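Local coordinates for protein O-methyltransferase, SAM-dependent (Legionella pneumophila subsp. pneumophila, PDB 3R3H) that probably transfers a methyl group from S-adenosylmethionine to an oxygen of its substrate, at residues M54-T59 / F137-I142; L155-V160 / G164-D169. One frame throughout, in Å; residues are numbered along the deposited sequence.

Interaction 1: M54-T59 / F137-I142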
loop_
_atom_site.group_PDB
_atom_site.type_symbol
_atom_site.label_atom_id
_atom_site.label_comp_id
_atom_site.label_asym_id
_atom_site.label_seq_id
_atom_site.Cartn_x
_atom_site.Cartn_y
_atom_site.Cartn_z
ATOM N N MET A 54 -2.823 -4.424 7.367
ATOM C CA MET A 54 -1.885 -5.216 6.594
ATOM C C MET A 54 -0.499 -4.671 6.978
ATOM O O MET A 54 0.409 -5.431 7.331
ATOM C CB MET A 54 -2.157 -5.001 5.103
ATOM C CG MET A 54 -1.184 -5.679 4.161
ATOM S SD MET A 54 -1.724 -7.274 3.609
ATOM C CE MET A 54 -1.056 -8.278 4.893
ATOM N N LEU A 55 -0.367 -3.346 6.939
ATOM C CA LEU A 55 0.885 -2.674 7.254
ATOM C C LEU A 55 1.438 -3.048 8.625
ATOM O O LEU A 55 2.655 -3.236 8.790
ATOM C CB LEU A 55 0.689 -1.162 7.164
ATOM C CG LEU A 55 0.273 -0.657 5.778
ATOM C CD1 LEU A 55 -0.123 0.804 5.859
ATOM C CD2 LEU A 55 1.406 -0.851 4.790
ATOM N N ILE A 56 0.544 -3.149 9.603
ATOM C CA ILE A 56 0.927 -3.500 10.958
ATOM C C ILE A 56 1.471 -4.925 11.022
ATOM O O ILE A 56 2.434 -5.200 11.750
ATOM C CB ILE A 56 -0.289 -3.309 11.905
ATOM C CG1 ILE A 56 -0.501 -1.807 12.099
ATOM C CG2 ILE A 56 -0.090 -4.052 13.231
ATOM C CD1 ILE A 56 -1.639 -1.429 12.964
ATOM N N ARG A 57 0.866 -5.826 10.255
ATOM C CA ARG A 57 1.314 -7.212 10.233
ATOM C C ARG A 57 2.695 -7.250 9.568
ATOM O O ARG A 57 3.626 -7.884 10.079
ATOM C CB ARG A 57 0.328 -8.074 9.439
ATOM C CG ARG A 57 -1.111 -8.049 9.940
ATOM C CD ARG A 57 -2.061 -8.440 8.816
ATOM N NE ARG A 57 -3.475 -8.285 9.164
ATOM C CZ ARG A 57 -4.458 -8.147 8.265
ATOM N NH1 ARG A 57 -4.187 -8.136 6.955
ATOM N NH2 ARG A 57 -5.722 -8.030 8.668
ATOM N N LEU A 58 2.821 -6.559 8.432
ATOM C CA LEU A 58 4.081 -6.499 7.689
ATOM C C LEU A 58 5.181 -5.795 8.486
ATOM O O LEU A 58 6.369 -6.064 8.299
ATOM C CB LEU A 58 3.868 -5.803 6.342
ATOM C CG LEU A 58 3.325 -6.634 5.164
ATOM C CD1 LEU A 58 2.193 -7.545 5.603
ATOM C CD2 LEU A 58 2.851 -5.703 4.083
ATOM N N THR A 59 4.780 -4.900 9.375
ATOM C CA THR A 59 5.724 -4.194 10.228
ATOM C C THR A 59 6.101 -5.104 11.401
ATOM O O THR A 59 7.201 -5.010 11.953
ATOM C CB THR A 59 5.091 -2.890 10.799
ATOM O OG1 THR A 59 4.841 -1.968 9.734
ATOM C CG2 THR A 59 6.008 -2.236 11.812
ATOM N N PHE A 137 7.786 3.623 18.219
ATOM C CA PHE A 137 6.742 3.122 17.356
ATOM C C PHE A 137 7.183 2.476 16.062
ATOM O O PHE A 137 8.009 3.007 15.328
ATOM C CB PHE A 137 5.754 4.255 17.084
ATOM C CG PHE A 137 5.206 4.873 18.342
ATOM C CD1 PHE A 137 4.243 4.206 19.094
ATOM C CD2 PHE A 137 5.700 6.093 18.807
ATOM C CE1 PHE A 137 3.778 4.734 20.290
ATOM C CE2 PHE A 137 5.251 6.638 19.995
ATOM C CZ PHE A 137 4.283 5.956 20.748
ATOM N N ASP A 138 6.608 1.311 15.801
ATOM C CA ASP A 138 6.890 0.535 14.607
ATOM C C ASP A 138 6.024 1.069 13.480
ATOM O O ASP A 138 6.341 0.903 12.305
ATOM C CB ASP A 138 6.561 -0.936 14.869
ATOM C CG ASP A 138 7.426 -1.538 15.960
ATOM O OD1 ASP A 138 8.567 -1.946 15.629
ATOM O OD2 ASP A 138 6.980 -1.582 17.137
ATOM N N PHE A 139 4.914 1.699 13.844
ATOM C CA PHE A 139 4.010 2.268 12.859
ATOM C C PHE A 139 3.370 3.541 13.420
ATOM O O PHE A 139 2.809 3.546 14.516
ATOM C CB PHE A 139 2.923 1.262 12.455
ATOM C CG PHE A 139 1.915 1.820 11.486
ATOM C CD1 PHE A 139 2.284 2.163 10.195
ATOM C CD2 PHE A 139 0.607 2.062 11.887
ATOM C CE1 PHE A 139 1.364 2.749 9.314
ATOM C CE2 PHE A 139 -0.325 2.647 11.018
ATOM C CZ PHE A 139 0.059 2.993 9.725
ATOM N N ILE A 140 3.485 4.628 12.667
ATOM C CA ILE A 140 2.925 5.907 13.062
ATOM C C ILE A 140 2.006 6.384 11.935
ATOM O O ILE A 140 2.363 6.308 10.763
ATOM C CB ILE A 140 4.054 6.927 13.309
ATOM C CG1 ILE A 140 4.977 6.399 14.412
ATOM C CG2 ILE A 140 3.471 8.283 13.691
ATOM C CD1 ILE A 140 6.152 7.280 14.718
ATOM N N PHE A 141 0.811 6.841 12.296
ATOM C CA PHE A 141 -0.163 7.327 11.328
ATOM C C PHE A 141 -0.484 8.780 11.683
ATOM O O PHE A 141 -0.761 9.086 12.839
ATOM C CB PHE A 141 -1.427 6.467 11.378
ATOM C CG PHE A 141 -2.566 7.019 10.573
ATOM C CD1 PHE A 141 -2.401 7.345 9.225
ATOM C CD2 PHE A 141 -3.812 7.209 11.159
ATOM C CE1 PHE A 141 -3.468 7.852 8.472
ATOM C CE2 PHE A 141 -4.884 7.715 10.418
ATOM C CZ PHE A 141 -4.711 8.037 9.069
ATOM N N ILE A 142 -0.446 9.673 10.691
ATOM C CA ILE A 142 -0.700 11.099 10.931
ATOM C C ILE A 142 -1.901 11.673 10.179
ATOM O O ILE A 142 -1.932 11.681 8.944
ATOM C CB ILE A 142 0.547 11.934 10.587
ATOM C CG1 ILE A 142 1.772 11.335 11.294
ATOM C CG2 ILE A 142 0.331 13.371 11.000
ATOM C CD1 ILE A 142 3.100 11.964 10.912
#
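Phe139 pushes its ring out from the strand against the last turns of helix 46-59, where Leu55 and Ile56 receive it in the buried, close-packed part of the contact. Its CG stands anti to the backbone N (chi1 177°), which carries the ring off the sheet and toward the helix. Ile56 CG1 meets the ring at Phe139 CD2, 4.0 Å away, and the two side chains cross at about a right angle. Leu55 comes in at another part of the ring, its CD1 methyl 4.2 Å from Phe139 CE1. Both aliphatic groups approach obliquely; this packing is purely apolar, and no hydrogen bond joins the two segments. In the Rossmann-like fold of class I methyltransferases, strand 137-143 is the fourth of the sheet in chain order, and helix 46-59 packs on it just ahead of the first strand, 63-68. Phe139 also touches Val64 of that strand and Ala167 on its other neighbour, 164-169. Toward solvent the contact opens at Asp138, which is partly exposed, although the CG2 methyl of Thr59 still lies 3.4 Å from Asp138 CB. The Thr59 hydroxyl turns back on its own helix instead, OG1 bonding Leu55 O at 2.7 Å from 39° above the carbonyl plane, while Thr59 N reaches the same oxygen from the opposite face. The Asp138 carboxylate makes weak hydrogen bonds through OD2 to the backbone N of Lys62 and Lys63. Around the helix from this packing, Arg57 is partly exposed and forms a cation-pi contact with Phe204 of the second subunit.

Interaction 2: L155-V160 / G164-D169; sequences LALKLV and GLIAID
Ile166 drives its CD1 methyl into the end of helix 149-159, touching Ala156, Leu157 and Val160. This is the second half of a beta-alpha-beta crossover of the Rossmann-like methyltransferase fold: the helix ends, the chain turns through a short connection, and strand 164-169 packs against it. Ala156 offers its CB 3.8 Å from Ile166 CD1, and the same methyl rests 3.6 Å from Ala156 O. Leu157 starts out pointing away from the strand, but its side chain curls back until CD2 stands 4.1 Å from Ile166 CD1, crossing at about a right angle. Val160 adds a third contact, its CG2 lying 3.9 Å from Ile166 CG1. In Ile166 a chi1 of -59° sets CG1 beside the backbone N, and a chi2 of 168° extends CD1 toward the helix.

One layer further out, the ends of the two segments draw together, with the CA atoms of Val160 and Gly164 5.7 Å apart. Val160 is the first residue to leave helical geometry, and its N is held to Ala156 O by a weak hydrogen bond. In the preceding turn Leu155 O accepts from both Lys158 N and Leu159 N. Beyond the two segments, Ile142 and Ile140 of strand 137-143 pack on Ala156 and Val160 respectively, while Val217 of the antiparallel strand 214-219 touches Ile166. Leu165, whose side chain leaves the strand away from the helix, packs on Met54 of the second subunit. Where the segments come together, Val160 CG2 lies 3.8 Å from Gly164 C and likewise 3.8 Å from Leu165 N.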
loop_
_atom_site.group_PDB
_atom_site.type_symbol
_atom_site.label_atom_id
_atom_site.label_comp_id
_atom_site.label_asym_id
_atom_site.label_seq_id
_atom_site.Cartn_x
_atom_site.Cartn_y
_atom_site.Cartn_z
ATOM N N LEU A 155 8.849 15.093 14.237
ATOM C CA LEU A 155 8.649 14.375 15.489
ATOM C C LEU A 155 8.518 12.870 15.218
ATOM O O LEU A 155 9.179 12.051 15.860
ATOM C CB LEU A 155 7.381 14.900 16.155
ATOM C CG LEU A 155 7.381 15.545 17.546
ATOM C CD1 LEU A 155 8.758 16.040 17.940
ATOM C CD2 LEU A 155 6.371 16.695 17.537
ATOM N N ALA A 156 7.669 12.522 14.254
ATOM C CA ALA A 156 7.437 11.135 13.872
ATOM C C ALA A 156 8.736 10.457 13.463
ATOM O O ALA A 156 8.916 9.252 13.678
ATOM C CB ALA A 156 6.431 11.070 12.719
ATOM N N LEU A 157 9.634 11.228 12.856
ATOM C CA LEU A 157 10.923 10.698 12.427
ATOM C C LEU A 157 11.782 10.324 13.632
ATOM O O LEU A 157 12.637 9.443 13.544
ATOM C CB LEU A 157 11.664 11.722 11.560
ATOM C CG LEU A 157 11.092 11.974 10.161
ATOM C CD1 LEU A 157 11.826 13.125 9.519
ATOM C CD2 LEU A 157 11.198 10.721 9.314
ATOM N N LYS A 158 11.554 10.994 14.754
ATOM C CA LYS A 158 12.305 10.696 15.961
ATOM C C LYS A 158 11.623 9.544 16.700
ATOM O O LYS A 158 12.296 8.695 17.282
ATOM C CB LYS A 158 12.371 11.935 16.858
ATOM C CG LYS A 158 12.652 13.221 16.097
ATOM C CD LYS A 158 13.677 14.102 16.811
ATOM C CE LYS A 158 13.061 15.000 17.873
ATOM N NZ LYS A 158 12.288 16.143 17.293
ATOM N N LEU A 159 10.290 9.511 16.637
ATOM C CA LEU A 159 9.485 8.500 17.314
ATOM C C LEU A 159 9.403 7.134 16.650
ATOM O O LEU A 159 9.009 6.152 17.284
ATOM C CB LEU A 159 8.062 9.017 17.525
ATOM C CG LEU A 159 7.827 10.067 18.615
ATOM C CD1 LEU A 159 6.370 10.450 18.647
ATOM C CD2 LEU A 159 8.257 9.520 19.973
ATOM N N VAL A 160 9.778 7.054 15.384
ATOM C CA VAL A 160 9.684 5.784 14.680
ATOM C C VAL A 160 10.879 4.834 14.814
ATOM O O VAL A 160 12.017 5.240 15.065
ATOM C CB VAL A 160 9.406 6.026 13.174
ATOM C CG1 VAL A 160 10.702 6.288 12.450
ATOM C CG2 VAL A 160 8.670 4.845 12.562
ATOM N N GLY A 164 10.510 0.625 11.314
ATOM C CA GLY A 164 9.148 1.120 11.387
ATOM C C GLY A 164 8.710 1.922 10.178
ATOM O O GLY A 164 9.527 2.275 9.338
ATOM N N LEU A 165 7.420 2.228 10.102
ATOM C CA LEU A 165 6.868 2.977 8.979
ATOM C C LEU A 165 5.977 4.128 9.435
ATOM O O LEU A 165 5.400 4.071 10.503
ATOM C CB LEU A 165 6.048 2.043 8.088
ATOM C CG LEU A 165 5.390 2.672 6.858
ATOM C CD1 LEU A 165 6.441 2.891 5.778
ATOM C CD2 LEU A 165 4.307 1.762 6.343
ATOM N N ILE A 166 5.874 5.168 8.607
ATOM C CA ILE A 166 5.036 6.337 8.886
ATOM C C ILE A 166 4.090 6.582 7.707
ATOM O O ILE A 166 4.504 6.556 6.550
ATOM C CB ILE A 166 5.871 7.630 9.093
ATOM C CG1 ILE A 166 6.854 7.445 10.252
ATOM C CG2 ILE A 166 4.945 8.805 9.373
ATOM C CD1 ILE A 166 7.903 8.533 10.345
ATOM N N ALA A 167 2.816 6.812 8.015
ATOM C CA ALA A 167 1.794 7.075 7.008
ATOM C C ALA A 167 1.242 8.458 7.309
ATOM O O ALA A 167 0.996 8.785 8.476
ATOM C CB ALA A 167 0.685 6.034 7.091
ATOM N N ILE A 168 1.076 9.270 6.266
ATOM C CA ILE A 168 0.555 10.621 6.426
ATOM C C ILE A 168 -0.614 10.793 5.466
ATOM O O ILE A 168 -0.482 10.534 4.269
ATOM C CB ILE A 168 1.630 11.689 6.132
ATOM C CG1 ILE A 168 2.830 11.535 7.066
ATOM C CG2 ILE A 168 1.061 13.056 6.378
ATOM C CD1 ILE A 168 3.912 10.608 6.562
ATOM N N ASP A 169 -1.757 11.226 5.991
ATOM C CA ASP A 169 -2.953 11.378 5.169
ATOM C C ASP A 169 -3.148 12.775 4.572
ATOM O O ASP A 169 -2.502 13.741 4.994
ATOM C CB ASP A 169 -4.187 11.000 5.994
ATOM C CG ASP A 169 -5.363 10.561 5.131
ATOM O OD1 ASP A 169 -6.507 10.591 5.643
ATOM O OD2 ASP A 169 -5.149 10.174 3.947
#

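How the interactions relate
Starting from the N terminus, helix 46-59 leads into the sheet, and interaction 1 closes only when the chain has built three parallel strands and their helices and arrives at strand 137-143, 78 residues on. Interaction 2 follows in series, neither enclosed by the first nor crossing it: helix 149-159 turns within a few residues into strand 164-169. The two meet in the middle of the sheet, where strands 137-143 and 164-169 are parallel neighbours; Asp138 O and Leu165 N lie 2.8 Å apart, a probable hydrogen bond. Together they tie helix 46-59 and helix 149-159 to adjacent central strands, and Phe137 O packs against Val160 CG2.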